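Local atomic coordinates of DNA helicase RecQ (Deinococcus radiodurans, PDB entry 2RHF), a protein that probably couples ATP hydrolysis to unwinding of duplex DNA in the 3'-5' direction, this chain being a C-terminal HRDC domain of the helicase. Residues E9-L14 against A33-L38; E17-K20 against S25-V28; M19-Y24 against G64-D69; A39-R44 against L49-G54. All coordinates share one frame; numbering follows the deposited sequence.

From the N terminus, helix 4-22 supplies the first partner of three contacts. Interaction 1 closes a loop back from helix 32-41 onto its middle, and interaction 2, a short turn from 17-20 to 25-28, is nested inside that loop. Interaction 3 starts from the end of the same helix, shares M19 and K20 with interaction 2, and reaches across to helix 57-76; along the chain it crosses interaction 1. Interaction 4 follows interaction 1 in series and lies within the loop closed by interaction 3, tying the end of helix 32-41 to the loop before helix 57-76. I67 packs against L14 and L38, joining interactions 1 and 3.

Interaction 1 of 4, residues E9-L14 against A33-L38; sequences EALREL and ATLEAL
L11 and L35 meet where helix 4-22 packs against helix 32-41, in the interior of the all-helical HRDC domain. The two segments run closer to antiparallel than parallel, at 135°, with their axes 10.0 Å apart. L11 is the side chain to follow. Its CB lies 3.9 Å from L35 CG. Because CG is placed anti to the carbonyl carbon (chi1 -69°), the branch beyond it is carried on toward the next turn of the partner helix. There CD1 comes 3.7 Å from L38 CB and also touches the backbone, at 3.8 Å from L35 O. The other methyl, CD2, turns to I67 of helix 57-76, a third helix that L14 and L38 also touch.

L35 answers with its own branch, its CG set anti to the backbone N (chi1 -169°). This carries CD1 to the aliphatic start of R12, 3.7 Å from R12 CG, with the two side chains crossing at about a right angle. CD2 lies over one face of the R12 guanidinium, while a water meets its edge. Beyond the leucines the contact turns polar at R12. R12 and E36 have opposite charges but do not touch directly; that one water bridges them, accepting from R12 NH2 at 2.9 Å in the guanidinium plane and donating to E36 OE2 at 2.7 Å.

Interaction 2 of 4, residues E17-K20 against S25-V28; sequences ELMK and SAFV
M19, a selenomethionine here, lies against the backbone of S25 and A26 where the chain leaves helix 4-22, turns, and enters the short helix 26-29 of the HRDC domain. M19 CB points toward the turn, whereas the CB atoms of S25 and A26 head away overall, so one long side chain rests mainly on main-chain atoms. M19 CG lies 3.9 Å from S25 C. The selenium follows at 3.7 Å from A26 N, and it also touches the methyl of A26, SE to CB 3.8 Å. A bend at the last torsion (chi3 62°) turns the terminal methyl so that it too stays near this backbone, CE to A26 N 3.9 Å. V29, further along helix 26-29, also touches M19.

No hydrogen bond crosses between the segments; the contact is one of van der Waals packing near the surface. The hydrogen bonding lies within the second segment: S25 is the N-cap of helix 26-29, and its side chain leans over the helix start. There S25 OG accepts from V28 N at 3.1 Å, with an N-H...O angle of 159°.

Interaction 3 of 4, residues M19-Y24 against G64-D69; sequences MKETGY and GERILD
An end-on, two-pronged salt bridge joins E21 to R66 on the surface of the domain. R66 NH1 donates to E21 OE1 over 2.9 Å at 165°, close to the guanidinium plane and onto the syn lone pair of the oxygen. R66 NH2 donates to E21 OE2, also 2.9 Å, at 154°; here OE2 is met on its syn side, a little out of both planes. Carboxylate and guanidinium are twisted 36° from each other, so the pairing is two-bonded without being coplanar.

The bridge spans two helices of the HRDC fold, the end of helix 4-22 and helix 57-76; the CA atoms of E21 and R66 are 12.6 Å apart. The side chains cover that gap from opposite directions: E21 is extended beyond CG, while R66 bends at chi2 and chi3. R66 NH2 has a second acid partner, E17 one turn earlier, and the arginine also packs on L14 and L18; these contacts probably help fix its rotation.

Just past E21 the helix finishes. G23, with positive phi, still bonds from its N to M19 O, and T22 OG1 accepts from Y24 N at 3.0 Å, an ST turn.

Interaction 4 of 4, residues A39-R44 against L49-G54; sequences AARQPR and LAEVPG
P43, just after helix 32-41, packs on L49, the last residue of helix 46-49, and on V52 in the loop before helix 57-76 of this HRDC domain. P43 CG lies 3.7 Å from L49 CD2 and 4.1 Å from V52 CG2, so the proline ring sits against two side chains, each crossing it at about a right angle. Farther out, R41 CD comes to 4.2 Å from P53 CD.

The charged part belongs to R41 and E51. Their salt bridge is long, R41 NH2 to E51 OE1 3.5 Å, and no hydrogen bond is made between them. Carboxylate and guanidinium stand 89° apart, with OE1 at the guanidinium edge; the same NH2 is 3.4 Å from E51 CB. A bend at chi3 (67°) turns the guanidinium so that the carbonyl oxygen of E51 lies over one face, 3.6 Å above the plane and toward the rim.

The backbone sets up these positions. L49 to V52 form a type I turn, closed by V52 N to L49 O at 3.0 Å, and Q42, the first residue past the helix, has positive phi and turns the chain toward P43.

Around the contact, P43, L49 and V52 all rest on L38 of helix 32-41, while I71 and L68 of helix 57-76 pack on P43 and L49 respectively, and V52 also reaches A37.

Interaction 1 of 4, residues E9-L14 against A33-L38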
loop_
_atom_site.group_PDB
_atom_site.type_symbol
_atom_site.label_atom_id
_atom_site.label_comp_id
_atom_site.label_asym_id
_atom_site.label_seq_id
_atom_site.Cartn_x
_atom_site.Cartn_y
_atom_site.Cartn_z
ATOM N N GLU A 9 6.766 -7.048 -1.479
ATOM C CA GLU A 9 7.019 -7.061 -2.919
ATOM C C GLU A 9 5.813 -6.541 -3.703
ATOM O O GLU A 9 5.972 -5.727 -4.612
ATOM C CB GLU A 9 7.387 -8.471 -3.416
ATOM C CG GLU A 9 7.446 -8.560 -4.967
ATOM C CD GLU A 9 7.659 -9.974 -5.521
ATOM O OE1 GLU A 9 8.119 -10.858 -4.773
ATOM O OE2 GLU A 9 7.379 -10.201 -6.730
ATOM N N ALA A 10 4.612 -7.018 -3.364
ATOM C CA ALA A 10 3.413 -6.561 -4.062
ATOM C C ALA A 10 3.225 -5.069 -3.867
ATOM O O ALA A 10 2.851 -4.361 -4.803
ATOM C CB ALA A 10 2.200 -7.319 -3.592
ATOM N N LEU A 11 3.489 -4.580 -2.660
ATOM C CA LEU A 11 3.345 -3.160 -2.404
ATOM C C LEU A 11 4.385 -2.327 -3.166
ATOM O O LEU A 11 4.068 -1.243 -3.651
ATOM C CB LEU A 11 3.390 -2.882 -0.913
ATOM C CG LEU A 11 2.172 -3.414 -0.150
ATOM C CD1 LEU A 11 2.491 -3.490 1.332
ATOM C CD2 LEU A 11 0.926 -2.567 -0.405
ATOM N N ARG A 12 5.605 -2.844 -3.300
ATOM C CA ARG A 12 6.606 -2.174 -4.125
ATOM C C ARG A 12 6.199 -2.163 -5.598
ATOM O O ARG A 12 6.400 -1.169 -6.299
ATOM C CB ARG A 12 7.973 -2.838 -3.973
ATOM C CG ARG A 12 8.692 -2.432 -2.708
ATOM C CD ARG A 12 10.161 -2.866 -2.679
ATOM N NE ARG A 12 10.817 -2.181 -1.563
ATOM C CZ ARG A 12 10.770 -2.587 -0.293
ATOM N NH1 ARG A 12 10.167 -3.720 0.033
ATOM N NH2 ARG A 12 11.349 -1.865 0.656
ATOM N N GLU A 13 5.629 -3.273 -6.069
ATOM C CA GLU A 13 5.135 -3.366 -7.442
ATOM C C GLU A 13 3.988 -2.392 -7.662
ATOM O O GLU A 13 3.926 -1.706 -8.687
ATOM C CB GLU A 13 4.714 -4.805 -7.751
ATOM C CG GLU A 13 5.930 -5.733 -7.858
ATOM C CD GLU A 13 5.607 -7.221 -7.815
ATOM O OE1 GLU A 13 4.472 -7.616 -7.477
ATOM O OE2 GLU A 13 6.530 -8.016 -8.105
ATOM N N LEU A 14 3.077 -2.315 -6.701
ATOM C CA LEU A 14 1.982 -1.353 -6.779
ATOM C C LEU A 14 2.538 0.066 -6.818
ATOM O O LEU A 14 2.114 0.899 -7.636
ATOM C CB LEU A 14 1.038 -1.504 -5.600
ATOM C CG LEU A 14 -0.014 -0.396 -5.497
ATOM C CD1 LEU A 14 -0.931 -0.346 -6.718
ATOM C CD2 LEU A 14 -0.816 -0.550 -4.238
ATOM N N ALA A 33 8.532 3.519 5.258
ATOM C CA ALA A 33 7.947 3.270 6.582
ATOM C C ALA A 33 6.465 2.938 6.439
ATOM O O ALA A 33 5.943 2.052 7.125
ATOM C CB ALA A 33 8.147 4.460 7.509
ATOM N N THR A 34 5.778 3.646 5.551
ATOM C CA THR A 34 4.359 3.374 5.305
ATOM C C THR A 34 4.182 1.983 4.672
ATOM O O THR A 34 3.300 1.217 5.087
ATOM C CB THR A 34 3.754 4.466 4.435
ATOM O OG1 THR A 34 3.844 5.720 5.125
ATOM C CG2 THR A 34 2.297 4.156 4.116
ATOM N N LEU A 35 5.026 1.657 3.697
ATOM C CA LEU A 35 5.007 0.351 3.056
ATOM C C LEU A 35 5.171 -0.767 4.084
ATOM O O LEU A 35 4.406 -1.751 4.083
ATOM C CB LEU A 35 6.089 0.297 1.986
ATOM C CG LEU A 35 6.066 -0.894 1.028
ATOM C CD1 LEU A 35 6.751 -0.530 -0.263
ATOM C CD2 LEU A 35 6.712 -2.121 1.640
ATOM N N GLU A 36 6.120 -0.601 5.000
ATOM C CA GLU A 36 6.356 -1.586 6.028
ATOM C C GLU A 36 5.179 -1.730 6.961
ATOM O O GLU A 36 4.853 -2.839 7.368
ATOM C CB GLU A 36 7.619 -1.249 6.790
ATOM C CG GLU A 36 8.853 -1.610 5.973
ATOM C CD GLU A 36 10.048 -0.754 6.231
ATOM O OE1 GLU A 36 10.125 -0.079 7.284
ATOM O OE2 GLU A 36 10.927 -0.762 5.356
ATOM N N ALA A 37 4.544 -0.618 7.307
ATOM C CA ALA A 37 3.359 -0.666 8.151
ATOM C C ALA A 37 2.200 -1.374 7.438
ATOM O O ALA A 37 1.455 -2.132 8.062
ATOM C CB ALA A 37 2.966 0.742 8.586
ATOM N N LEU A 38 2.042 -1.137 6.140
ATOM C CA LEU A 38 1.028 -1.839 5.358
ATOM C C LEU A 38 1.263 -3.336 5.354
ATOM O O LEU A 38 0.335 -4.126 5.537
ATOM C CB LEU A 38 0.975 -1.293 3.931
ATOM C CG LEU A 38 0.429 0.127 3.767
ATOM C CD1 LEU A 38 0.713 0.667 2.380
ATOM C CD2 LEU A 38 -1.085 0.174 4.084
HETATM O O HOH W 1 10.807 -2.565 3.377
#

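Interaction 2 of 4, residues E17-K20 against S25-V28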
loop_
_atom_site.group_PDB
_atom_site.type_symbol
_atom_site.label_atom_id
_atom_site.label_comp_id
_atom_site.label_asym_id
_atom_site.label_seq_id
_atom_site.Cartn_x
_atom_site.Cartn_y
_atom_site.Cartn_z
ATOM N N GLU A 17 3.653 1.032 -10.190
ATOM C CA GLU A 17 2.517 1.326 -11.077
ATOM C C GLU A 17 1.995 2.730 -10.826
ATOM O O GLU A 17 1.726 3.490 -11.762
ATOM C CB GLU A 17 1.384 0.323 -10.870
ATOM C CG GLU A 17 1.753 -1.094 -11.239
ATOM C CD GLU A 17 0.665 -2.115 -10.932
ATOM O OE1 GLU A 17 -0.353 -1.778 -10.287
ATOM O OE2 GLU A 17 0.850 -3.281 -11.359
ATOM N N LEU A 18 1.828 3.077 -9.551
ATOM C CA LEU A 18 1.304 4.382 -9.183
ATOM C C LEU A 18 2.254 5.506 -9.587
ATOM O O LEU A 18 1.822 6.567 -10.034
ATOM C CB LEU A 18 0.999 4.431 -7.690
ATOM C CG LEU A 18 -0.098 3.458 -7.223
ATOM C CD1 LEU A 18 -0.184 3.470 -5.715
ATOM C CD2 LEU A 18 -1.459 3.759 -7.851
HETATM N N MSE A 19 3.553 5.261 -9.458
HETATM C CA MSE A 19 4.565 6.222 -9.929
HETATM C C MSE A 19 4.401 6.492 -11.429
HETATM O O MSE A 19 4.432 7.641 -11.881
HETATM C CB MSE A 19 5.961 5.673 -9.681
HETATM C CG MSE A 19 6.403 5.649 -8.225
HETATM SE SE MSE A 19 8.000 4.593 -7.998
HETATM C CE MSE A 19 9.217 5.625 -9.112
ATOM N N LYS A 20 4.234 5.425 -12.203
ATOM C CA LYS A 20 4.089 5.544 -13.653
ATOM C C LYS A 20 2.818 6.329 -14.001
ATOM O O LYS A 20 2.836 7.197 -14.893
ATOM C CB LYS A 20 4.082 4.148 -14.301
ATOM C CG LYS A 20 3.950 4.136 -15.831
ATOM C CD LYS A 20 3.769 2.706 -16.365
ATOM C CE LYS A 20 3.372 2.701 -17.845
ATOM N NZ LYS A 20 2.810 1.388 -18.298
ATOM N N SER A 25 7.360 10.463 -7.539
ATOM C CA SER A 25 8.406 9.598 -7.008
ATOM C C SER A 25 7.823 8.545 -6.078
ATOM O O SER A 25 6.704 8.676 -5.587
ATOM C CB SER A 25 9.419 10.429 -6.229
ATOM O OG SER A 25 8.774 10.958 -5.087
ATOM N N ALA A 26 8.612 7.516 -5.800
ATOM C CA ALA A 26 8.212 6.517 -4.808
ATOM C C ALA A 26 7.849 7.179 -3.492
ATOM O O ALA A 26 6.808 6.880 -2.903
ATOM C CB ALA A 26 9.320 5.508 -4.591
ATOM N N PHE A 27 8.715 8.075 -3.027
ATOM C CA PHE A 27 8.518 8.774 -1.779
ATOM C C PHE A 27 7.168 9.493 -1.715
ATOM O O PHE A 27 6.474 9.423 -0.701
ATOM C CB PHE A 27 9.676 9.751 -1.543
ATOM C CG PHE A 27 9.479 10.609 -0.349
ATOM C CD1 PHE A 27 9.738 10.109 0.927
ATOM C CD2 PHE A 27 8.961 11.890 -0.480
ATOM C CE1 PHE A 27 9.501 10.893 2.060
ATOM C CE2 PHE A 27 8.714 12.662 0.642
ATOM C CZ PHE A 27 8.983 12.154 1.913
ATOM N N VAL A 28 6.800 10.185 -2.790
ATOM C CA VAL A 28 5.552 10.931 -2.830
ATOM C C VAL A 28 4.336 9.999 -2.909
ATOM O O VAL A 28 3.284 10.327 -2.371
ATOM C CB VAL A 28 5.574 11.960 -3.980
ATOM C CG1 VAL A 28 4.194 12.537 -4.268
ATOM C CG2 VAL A 28 6.551 13.085 -3.644
#

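Interaction 3 of 4, residues M19-Y24 against G64-D69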
loop_
_atom_site.group_PDB
_atom_site.type_symbol
_atom_site.label_atom_id
_atom_site.label_comp_id
_atom_site.label_asym_id
_atom_site.label_seq_id
_atom_site.Cartn_x
_atom_site.Cartn_y
_atom_site.Cartn_z
HETATM N N MSE A 19 3.553 5.261 -9.458
HETATM C CA MSE A 19 4.565 6.222 -9.929
HETATM C C MSE A 19 4.401 6.492 -11.429
HETATM O O MSE A 19 4.432 7.641 -11.881
HETATM C CB MSE A 19 5.961 5.673 -9.681
HETATM C CG MSE A 19 6.403 5.649 -8.225
HETATM SE SE MSE A 19 8.000 4.593 -7.998
HETATM C CE MSE A 19 9.217 5.625 -9.112
ATOM N N LYS A 20 4.234 5.425 -12.203
ATOM C CA LYS A 20 4.089 5.544 -13.653
ATOM C C LYS A 20 2.818 6.329 -14.001
ATOM O O LYS A 20 2.836 7.197 -14.893
ATOM C CB LYS A 20 4.082 4.148 -14.301
ATOM C CG LYS A 20 3.950 4.136 -15.831
ATOM C CD LYS A 20 3.769 2.706 -16.365
ATOM C CE LYS A 20 3.372 2.701 -17.845
ATOM N NZ LYS A 20 2.810 1.388 -18.298
ATOM N N GLU A 21 1.733 6.057 -13.281
ATOM C CA GLU A 21 0.428 6.674 -13.543
ATOM C C GLU A 21 0.372 8.146 -13.174
ATOM O O GLU A 21 -0.269 8.945 -13.872
ATOM C CB GLU A 21 -0.669 5.911 -12.810
ATOM C CG GLU A 21 -0.898 4.512 -13.367
ATOM C CD GLU A 21 -1.600 3.577 -12.391
ATOM O OE1 GLU A 21 -2.254 4.065 -11.447
ATOM O OE2 GLU A 21 -1.499 2.342 -12.581
ATOM N N THR A 22 1.059 8.509 -12.096
ATOM C CA THR A 22 0.981 9.857 -11.552
ATOM C C THR A 22 2.147 10.747 -11.957
ATOM O O THR A 22 2.041 11.975 -11.878
ATOM C CB THR A 22 0.966 9.833 -10.018
ATOM O OG1 THR A 22 2.179 9.239 -9.535
ATOM C CG2 THR A 22 -0.237 9.068 -9.483
ATOM N N GLY A 23 3.265 10.139 -12.334
ATOM C CA GLY A 23 4.522 10.865 -12.513
ATOM C C GLY A 23 5.257 11.213 -11.218
ATOM O O GLY A 23 6.271 11.913 -11.253
ATOM N N TYR A 24 4.757 10.727 -10.075
ATOM C CA TYR A 24 5.370 11.008 -8.779
ATOM C C TYR A 24 6.490 10.039 -8.449
ATOM O O TYR A 24 6.543 8.914 -8.971
ATOM C CB TYR A 24 4.326 10.954 -7.665
ATOM C CG TYR A 24 3.182 11.932 -7.783
ATOM C CD1 TYR A 24 3.355 13.182 -8.379
ATOM C CD2 TYR A 24 1.940 11.635 -7.231
ATOM C CE1 TYR A 24 2.297 14.091 -8.459
ATOM C CE2 TYR A 24 0.884 12.537 -7.299
ATOM C CZ TYR A 24 1.069 13.760 -7.919
ATOM O OH TYR A 24 0.026 14.661 -7.990
ATOM N N GLY A 64 -6.217 3.812 -1.913
ATOM C CA GLY A 64 -6.630 2.846 -0.891
ATOM C C GLY A 64 -7.153 1.543 -1.453
ATOM O O GLY A 64 -6.771 0.466 -1.006
ATOM N N GLU A 65 -8.045 1.626 -2.426
ATOM C CA GLU A 65 -8.597 0.405 -3.010
ATOM C C GLU A 65 -7.507 -0.421 -3.684
ATOM O O GLU A 65 -7.485 -1.641 -3.548
ATOM C CB GLU A 65 -9.741 0.723 -3.969
ATOM C CG GLU A 65 -11.024 1.238 -3.273
ATOM C CD GLU A 65 -11.604 0.289 -2.195
ATOM O OE1 GLU A 65 -11.315 -0.929 -2.210
ATOM O OE2 GLU A 65 -12.366 0.779 -1.330
ATOM N N ARG A 66 -6.581 0.233 -4.378
ATOM C CA ARG A 66 -5.460 -0.471 -5.006
ATOM C C ARG A 66 -4.558 -1.149 -3.966
ATOM O O ARG A 66 -4.065 -2.257 -4.194
ATOM C CB ARG A 66 -4.624 0.483 -5.876
ATOM C CG ARG A 66 -5.325 1.160 -7.021
ATOM C CD ARG A 66 -5.304 0.330 -8.267
ATOM N NE ARG A 66 -3.981 0.176 -8.873
ATOM C CZ ARG A 66 -3.387 1.050 -9.696
ATOM N NH1 ARG A 66 -3.962 2.209 -10.006
ATOM N NH2 ARG A 66 -2.196 0.757 -10.210
ATOM N N ILE A 67 -4.324 -0.481 -2.838
ATOM C CA ILE A 67 -3.533 -1.050 -1.765
ATOM C C ILE A 67 -4.218 -2.289 -1.197
ATOM O O ILE A 67 -3.580 -3.332 -1.010
ATOM C CB ILE A 67 -3.280 0.000 -0.661
ATOM C CG1 ILE A 67 -2.312 1.086 -1.165
ATOM C CG2 ILE A 67 -2.741 -0.669 0.611
ATOM C CD1 ILE A 67 -2.258 2.344 -0.295
ATOM N N LEU A 68 -5.505 -2.190 -0.898
ATOM C CA LEU A 68 -6.231 -3.351 -0.357
ATOM C C LEU A 68 -6.195 -4.510 -1.334
ATOM O O LEU A 68 -6.043 -5.655 -0.932
ATOM C CB LEU A 68 -7.671 -2.989 -0.027
ATOM C CG LEU A 68 -7.855 -1.954 1.090
ATOM C CD1 LEU A 68 -9.339 -1.695 1.328
ATOM C CD2 LEU A 68 -7.169 -2.394 2.393
ATOM N N ASP A 69 -6.333 -4.213 -2.622
ATOM C CA ASP A 69 -6.321 -5.244 -3.656
ATOM C C ASP A 69 -4.938 -5.906 -3.750
ATOM O O ASP A 69 -4.846 -7.122 -3.938
ATOM C CB ASP A 69 -6.775 -4.601 -4.979
ATOM C CG ASP A 69 -6.704 -5.532 -6.177
ATOM O OD1 ASP A 69 -7.060 -6.731 -6.069
ATOM O OD2 ASP A 69 -6.337 -5.011 -7.256
#

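Interaction 4 of 4, residues A39-R44 against L49-G54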
loop_
_atom_site.group_PDB
_atom_site.type_symbol
_atom_site.label_atom_id
_atom_site.label_comp_id
_atom_site.label_asym_id
_atom_site.label_seq_id
_atom_site.Cartn_x
_atom_site.Cartn_y
_atom_site.Cartn_z
ATOM N N ALA A 39 2.514 -3.737 5.154
ATOM C CA ALA A 39 2.849 -5.154 5.111
ATOM C C ALA A 39 2.657 -5.820 6.469
ATOM O O ALA A 39 2.205 -6.961 6.537
ATOM C CB ALA A 39 4.271 -5.359 4.607
ATOM N N ALA A 40 2.995 -5.108 7.542
ATOM C CA ALA A 40 2.886 -5.652 8.894
ATOM C C ALA A 40 1.437 -5.714 9.352
ATOM O O ALA A 40 1.013 -6.709 9.937
ATOM C CB ALA A 40 3.719 -4.809 9.868
ATOM N N ARG A 41 0.687 -4.648 9.110
ATOM C CA ARG A 41 -0.681 -4.539 9.621
ATOM C C ARG A 41 -1.703 -5.244 8.740
ATOM O O ARG A 41 -2.787 -5.590 9.206
ATOM C CB ARG A 41 -1.068 -3.074 9.803
ATOM C CG ARG A 41 -0.212 -2.336 10.861
ATOM C CD ARG A 41 -0.544 -0.864 10.919
ATOM N NE ARG A 41 -1.901 -0.675 11.417
ATOM C CZ ARG A 41 -2.240 -0.588 12.702
ATOM N NH1 ARG A 41 -1.313 -0.634 13.653
ATOM N NH2 ARG A 41 -3.510 -0.454 13.038
ATOM N N GLN A 42 -1.369 -5.449 7.469
ATOM C CA GLN A 42 -2.267 -6.118 6.524
ATOM C C GLN A 42 -3.705 -5.571 6.602
ATOM O O GLN A 42 -4.652 -6.340 6.763
ATOM C CB GLN A 42 -2.316 -7.635 6.810
ATOM C CG GLN A 42 -1.037 -8.468 6.635
ATOM C CD GLN A 42 -1.306 -9.998 6.883
ATOM O OE1 GLN A 42 -2.465 -10.426 6.967
ATOM N NE2 GLN A 42 -0.253 -10.777 6.985
ATOM N N PRO A 43 -3.888 -4.257 6.434
ATOM C CA PRO A 43 -5.256 -3.751 6.455
ATOM C C PRO A 43 -6.100 -4.378 5.352
ATOM O O PRO A 43 -5.605 -4.633 4.248
ATOM C CB PRO A 43 -5.067 -2.262 6.192
ATOM C CG PRO A 43 -3.777 -2.171 5.475
ATOM C CD PRO A 43 -2.919 -3.195 6.112
ATOM N N ARG A 44 -7.371 -4.621 5.681
ATOM C CA ARG A 44 -8.313 -5.307 4.778
ATOM C C ARG A 44 -9.522 -4.442 4.490
ATOM O O ARG A 44 -10.404 -4.840 3.719
ATOM C CB ARG A 44 -8.802 -6.631 5.383
ATOM C CG ARG A 44 -7.713 -7.514 5.976
ATOM C CD ARG A 44 -6.678 -7.953 4.929
ATOM N NE ARG A 44 -7.235 -8.769 3.845
ATOM C CZ ARG A 44 -7.594 -10.045 3.983
ATOM N NH1 ARG A 44 -7.463 -10.662 5.156
ATOM N NH2 ARG A 44 -8.078 -10.703 2.945
ATOM N N LEU A 49 -7.124 0.902 6.981
ATOM C CA LEU A 49 -6.167 1.794 6.295
ATOM C C LEU A 49 -5.962 3.097 7.047
ATOM O O LEU A 49 -4.846 3.625 7.100
ATOM C CB LEU A 49 -6.645 2.127 4.896
ATOM C CG LEU A 49 -6.439 1.068 3.828
ATOM C CD1 LEU A 49 -7.119 1.516 2.550
ATOM C CD2 LEU A 49 -4.933 0.770 3.598
ATOM N N ALA A 50 -7.042 3.619 7.624
ATOM C CA ALA A 50 -6.996 4.881 8.371
ATOM C C ALA A 50 -6.108 4.789 9.604
ATOM O O ALA A 50 -5.714 5.805 10.162
ATOM C CB ALA A 50 -8.409 5.327 8.756
ATOM N N GLU A 51 -5.796 3.569 10.029
ATOM C CA GLU A 51 -4.951 3.338 11.189
ATOM C C GLU A 51 -3.463 3.191 10.838
ATOM O O GLU A 51 -2.630 3.060 11.730
ATOM C CB GLU A 51 -5.445 2.104 11.944
ATOM C CG GLU A 51 -6.887 2.229 12.444
ATOM C CD GLU A 51 -7.525 0.893 12.802
ATOM O OE1 GLU A 51 -6.932 -0.169 12.500
ATOM O OE2 GLU A 51 -8.635 0.908 13.382
ATOM N N VAL A 52 -3.128 3.219 9.548
ATOM C CA VAL A 52 -1.745 2.997 9.111
ATOM C C VAL A 52 -0.920 4.285 9.207
ATOM O O VAL A 52 -1.244 5.270 8.545
ATOM C CB VAL A 52 -1.701 2.476 7.662
ATOM C CG1 VAL A 52 -0.245 2.336 7.187
ATOM C CG2 VAL A 52 -2.428 1.141 7.568
ATOM N N PRO A 53 0.161 4.282 10.039
ATOM C CA PRO A 53 1.002 5.479 10.155
ATOM C C PRO A 53 1.594 5.938 8.826
ATOM O O PRO A 53 2.099 5.127 8.043
ATOM C CB PRO A 53 2.123 5.038 11.109
ATOM C CG PRO A 53 1.563 3.913 11.874
ATOM C CD PRO A 53 0.622 3.205 10.940
ATOM N N GLY A 54 1.525 7.240 8.577
ATOM C CA GLY A 54 2.202 7.837 7.449
ATOM C C GLY A 54 1.447 7.806 6.140
ATOM O O GLY A 54 1.885 8.417 5.169
#